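Local coordinates for protein glycoside Hydrolase (Bacteroides uniformis, PDB 5T9X) that probably hydrolyses agarose, as a family 16 glycoside hydrolase belonging to an agarose-degrading pathway of a human gut bacterium, at residues V162-S173 against N326-Y337. Sequence-based numbering, arbitrary orientation.
Sequences VYVEAYAKIANS and NNTFLVDWIRIY. With NA (sodium ion), chain D.
Tyr167 and Trp333 pair across two antiparallel strands, 162-169 and 329-337, in one sheet of the beta-sandwich (jelly roll) expected of a family 16 glycoside hydrolase. A classic beta bulge interrupts the ladder here: Asp332 and Trp333 both face Tyr167, whose N bonds to Trp333 O while its O accepts Asp332 N. The bulged Asp332 holds the sodium ion through its carbonyl O and through OD1 at 2.2 Å, alongside Glu51, Asp75, Asn77 and Gly118, which also bind it. The Tyr167 side chain starts with CB over the centre of the six-membered ring of Trp333, a CH-pi contact 3.4 Å from the centroid. CG lies next to Trp333 CE2 and CZ2, and CD2 is 3.4 Å from Trp333 NE1; the phenol ring is tilted 21° against the five-membered ring and displaced so far that they hardly overlap. Asp332 OD2 comes in at the ring edge formed by CD2 and CE2, with CZ and OH farther out. With chi1 at 48°, Trp333 CG sits between its own N and carbonyl carbon, and the indole swings under Tyr167, its CH2 edge 3.4 Å from Glu165 OE1. With an alanine at Trp333, a gap would probably open beneath Tyr167 CB and beside Glu165 OE1. On the opposite face, Val164, Ile334 and Ile336 point into the core, toward Met181 and Ile299 of the other sheet. Beyond the strands, Ser173 OG donates to Asn327 OD1. Arg335, extended from CG to NE, grips Glu165 side-on: NE and NH2 both donate to OE1 from one face of the carboxylate, NH2 at 2.7 Å.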
# COMPACT_ATOMS: atom_id res chain seq x y z
N VAL A 162 7.73 8.67 12.46
CA VAL A 162 7.47 7.24 12.43
C VAL A 162 8.09 6.65 11.17
O VAL A 162 8.15 7.33 10.14
CB VAL A 162 5.96 6.91 12.58
CG1 VAL A 162 5.14 7.49 11.45
CG2 VAL A 162 5.73 5.41 12.66
N TYR A 163 8.63 5.42 11.30
CA TYR A 163 9.17 4.68 10.17
C TYR A 163 8.32 3.47 10.01
O TYR A 163 8.17 2.73 10.96
CB TYR A 163 10.62 4.30 10.40
CG TYR A 163 11.20 3.55 9.23
CD1 TYR A 163 11.38 4.18 8.00
CD2 TYR A 163 11.56 2.21 9.34
CE1 TYR A 163 11.89 3.50 6.91
CE2 TYR A 163 12.08 1.53 8.24
CZ TYR A 163 12.23 2.18 7.04
OH TYR A 163 12.75 1.53 5.95
N VAL A 164 7.72 3.30 8.83
CA VAL A 164 6.84 2.13 8.56
C VAL A 164 7.43 1.41 7.36
O VAL A 164 7.68 2.05 6.33
CB VAL A 164 5.41 2.55 8.23
CG1 VAL A 164 4.52 1.33 7.98
CG2 VAL A 164 4.83 3.45 9.32
N GLU A 165 7.70 0.10 7.50
CA GLU A 165 8.39 -0.68 6.46
C GLU A 165 7.65 -1.97 6.27
O GLU A 165 7.40 -2.65 7.25
CB GLU A 165 9.86 -0.94 6.83
CG GLU A 165 10.78 -1.35 5.69
CD GLU A 165 12.25 -1.59 6.12
OE1 GLU A 165 12.46 -2.59 6.85
OE2 GLU A 165 13.19 -0.85 5.73
N ALA A 166 7.30 -2.32 5.03
CA ALA A 166 6.79 -3.65 4.74
C ALA A 166 7.81 -4.45 3.95
O ALA A 166 8.64 -3.89 3.26
CB ALA A 166 5.48 -3.58 3.98
N TYR A 167 7.76 -5.77 4.15
CA TYR A 167 8.53 -6.74 3.39
C TYR A 167 7.47 -7.56 2.64
O TYR A 167 6.66 -8.29 3.26
CB TYR A 167 9.33 -7.65 4.34
CG TYR A 167 10.41 -8.49 3.70
CD1 TYR A 167 11.33 -7.92 2.83
CD2 TYR A 167 10.58 -9.84 4.05
CE1 TYR A 167 12.35 -8.66 2.28
CE2 TYR A 167 11.61 -10.60 3.49
CZ TYR A 167 12.50 -9.99 2.61
OH TYR A 167 13.54 -10.67 2.01
N ALA A 168 7.45 -7.38 1.32
CA ALA A 168 6.31 -7.78 0.53
C ALA A 168 6.69 -8.26 -0.84
O ALA A 168 7.70 -7.82 -1.44
CB ALA A 168 5.39 -6.61 0.40
N LYS A 169 5.86 -9.13 -1.36
CA LYS A 169 6.02 -9.65 -2.70
C LYS A 169 4.81 -9.23 -3.53
O LYS A 169 3.71 -9.78 -3.38
CB LYS A 169 6.15 -11.17 -2.66
CG LYS A 169 6.45 -11.81 -3.99
CD LYS A 169 6.78 -13.28 -3.75
CE LYS A 169 7.60 -13.90 -4.86
NZ LYS A 169 6.73 -14.04 -6.05
N ILE A 170 5.04 -8.28 -4.42
CA ILE A 170 4.00 -7.70 -5.23
C ILE A 170 3.35 -8.76 -6.11
O ILE A 170 4.05 -9.60 -6.70
CB ILE A 170 4.58 -6.55 -6.06
CG1 ILE A 170 4.87 -5.36 -5.14
CG2 ILE A 170 3.64 -6.15 -7.18
CD1 ILE A 170 5.95 -4.45 -5.67
N ALA A 171 2.03 -8.74 -6.21
CA ALA A 171 1.33 -9.77 -6.95
C ALA A 171 1.67 -9.72 -8.43
O ALA A 171 1.78 -8.65 -9.00
CB ALA A 171 -0.17 -9.64 -6.75
N ASN A 172 1.82 -10.89 -9.04
CA ASN A 172 2.03 -11.02 -10.49
C ASN A 172 0.66 -10.93 -11.20
O ASN A 172 0.15 -11.90 -11.73
CB ASN A 172 2.75 -12.33 -10.80
CG ASN A 172 3.12 -12.49 -12.29
OD1 ASN A 172 2.97 -11.60 -13.13
ND2 ASN A 172 3.59 -13.66 -12.60
N SER A 173 0.13 -9.71 -11.22
CA SER A 173 -1.26 -9.43 -11.50
C SER A 173 -1.42 -8.02 -12.06
O SER A 173 -0.61 -7.12 -11.77
CB SER A 173 -2.04 -9.54 -10.20
OG SER A 173 -3.43 -9.53 -10.46
N ASN A 326 -0.46 -16.21 -8.59
CA ASN A 326 -0.25 -14.95 -9.32
C ASN A 326 -1.09 -13.76 -8.83
O ASN A 326 -0.66 -12.60 -8.99
CB ASN A 326 -0.53 -15.12 -10.81
CG ASN A 326 0.62 -15.75 -11.56
OD1 ASN A 326 1.70 -15.98 -11.02
ND2 ASN A 326 0.38 -16.01 -12.83
N ASN A 327 -2.29 -14.02 -8.28
CA ASN A 327 -3.18 -12.94 -7.87
C ASN A 327 -3.32 -12.87 -6.37
O ASN A 327 -4.32 -12.40 -5.86
CB ASN A 327 -4.52 -13.08 -8.58
CG ASN A 327 -4.39 -13.03 -10.09
OD1 ASN A 327 -4.19 -11.96 -10.67
ND2 ASN A 327 -4.47 -14.17 -10.73
N THR A 328 -2.27 -13.32 -5.68
CA THR A 328 -2.18 -13.24 -4.24
C THR A 328 -1.03 -12.27 -3.89
O THR A 328 0.10 -12.48 -4.31
CB THR A 328 -1.95 -14.65 -3.66
OG1 THR A 328 -3.13 -15.44 -3.86
CG2 THR A 328 -1.68 -14.60 -2.18
N PHE A 329 -1.34 -11.21 -3.15
CA PHE A 329 -0.32 -10.30 -2.58
C PHE A 329 0.09 -10.86 -1.22
O PHE A 329 -0.79 -11.27 -0.44
CB PHE A 329 -0.95 -8.90 -2.44
CG PHE A 329 -0.01 -7.83 -1.97
CD1 PHE A 329 1.32 -7.83 -2.28
CD2 PHE A 329 -0.52 -6.75 -1.25
CE1 PHE A 329 2.16 -6.82 -1.84
CE2 PHE A 329 0.29 -5.72 -0.82
CZ PHE A 329 1.64 -5.75 -1.11
N LEU A 330 1.40 -10.90 -0.97
CA LEU A 330 2.00 -11.50 0.24
C LEU A 330 2.79 -10.45 1.00
O LEU A 330 3.62 -9.77 0.41
CB LEU A 330 2.99 -12.61 -0.11
CG LEU A 330 2.43 -13.81 -0.86
CD1 LEU A 330 3.49 -14.83 -1.28
CD2 LEU A 330 1.35 -14.48 -0.01
N VAL A 331 2.52 -10.33 2.29
CA VAL A 331 3.32 -9.49 3.15
C VAL A 331 3.80 -10.35 4.29
O VAL A 331 3.00 -10.88 5.08
CB VAL A 331 2.52 -8.30 3.68
CG1 VAL A 331 3.33 -7.54 4.73
CG2 VAL A 331 2.15 -7.38 2.53
N ASP A 332 5.11 -10.47 4.36
CA ASP A 332 5.81 -11.35 5.30
C ASP A 332 5.83 -10.67 6.64
O ASP A 332 5.66 -11.32 7.66
CB ASP A 332 7.24 -11.57 4.78
CG ASP A 332 8.05 -12.57 5.60
OD1 ASP A 332 7.56 -13.18 6.60
OD2 ASP A 332 9.24 -12.70 5.24
N TRP A 333 6.09 -9.38 6.63
CA TRP A 333 5.98 -8.59 7.83
C TRP A 333 5.83 -7.10 7.54
O TRP A 333 6.15 -6.60 6.42
CB TRP A 333 7.19 -8.80 8.75
CG TRP A 333 8.59 -8.73 8.17
CD1 TRP A 333 9.39 -9.77 7.94
CD2 TRP A 333 9.36 -7.56 7.85
NE1 TRP A 333 10.60 -9.36 7.46
CE2 TRP A 333 10.61 -8.00 7.40
CE3 TRP A 333 9.10 -6.18 7.88
CZ2 TRP A 333 11.61 -7.13 7.00
CZ3 TRP A 333 10.10 -5.31 7.48
CH2 TRP A 333 11.34 -5.79 7.04
N ILE A 334 5.41 -6.41 8.59
CA ILE A 334 5.33 -4.96 8.59
C ILE A 334 5.75 -4.46 9.97
O ILE A 334 5.22 -4.91 10.98
CB ILE A 334 3.92 -4.47 8.18
CG1 ILE A 334 3.92 -2.96 8.04
CG2 ILE A 334 2.83 -4.91 9.15
CD1 ILE A 334 2.64 -2.46 7.39
N ARG A 335 6.73 -3.56 9.98
CA ARG A 335 7.33 -3.07 11.21
C ARG A 335 7.30 -1.56 11.27
O ARG A 335 7.38 -0.91 10.25
CB ARG A 335 8.76 -3.60 11.35
CG ARG A 335 9.77 -3.03 10.38
CD ARG A 335 11.10 -3.71 10.61
NE ARG A 335 12.11 -3.26 9.66
CZ ARG A 335 13.43 -3.37 9.83
NH1 ARG A 335 13.94 -3.86 10.95
NH2 ARG A 335 14.26 -2.97 8.85
N ILE A 336 7.21 -1.02 12.49
CA ILE A 336 6.93 0.39 12.76
C ILE A 336 7.79 0.82 13.93
O ILE A 336 7.76 0.17 14.98
CB ILE A 336 5.46 0.56 13.17
CG1 ILE A 336 4.54 -0.08 12.14
CG2 ILE A 336 5.09 2.02 13.33
CD1 ILE A 336 3.08 0.07 12.48
N TYR A 337 8.56 1.90 13.77
CA TYR A 337 9.44 2.43 14.80
C TYR A 337 9.19 3.92 14.95
O TYR A 337 8.94 4.62 13.95
CB TYR A 337 10.94 2.25 14.47
CG TYR A 337 11.42 0.82 14.28
CD1 TYR A 337 12.03 0.10 15.33
CD2 TYR A 337 11.27 0.18 13.05
CE1 TYR A 337 12.47 -1.21 15.15
CE2 TYR A 337 11.70 -1.12 12.87
CZ TYR A 337 12.30 -1.80 13.92
OH TYR A 337 12.71 -3.07 13.71
NA NA D . 6.47 -13.42 8.48
O HOH W 1 2.82 -12.03 -4.41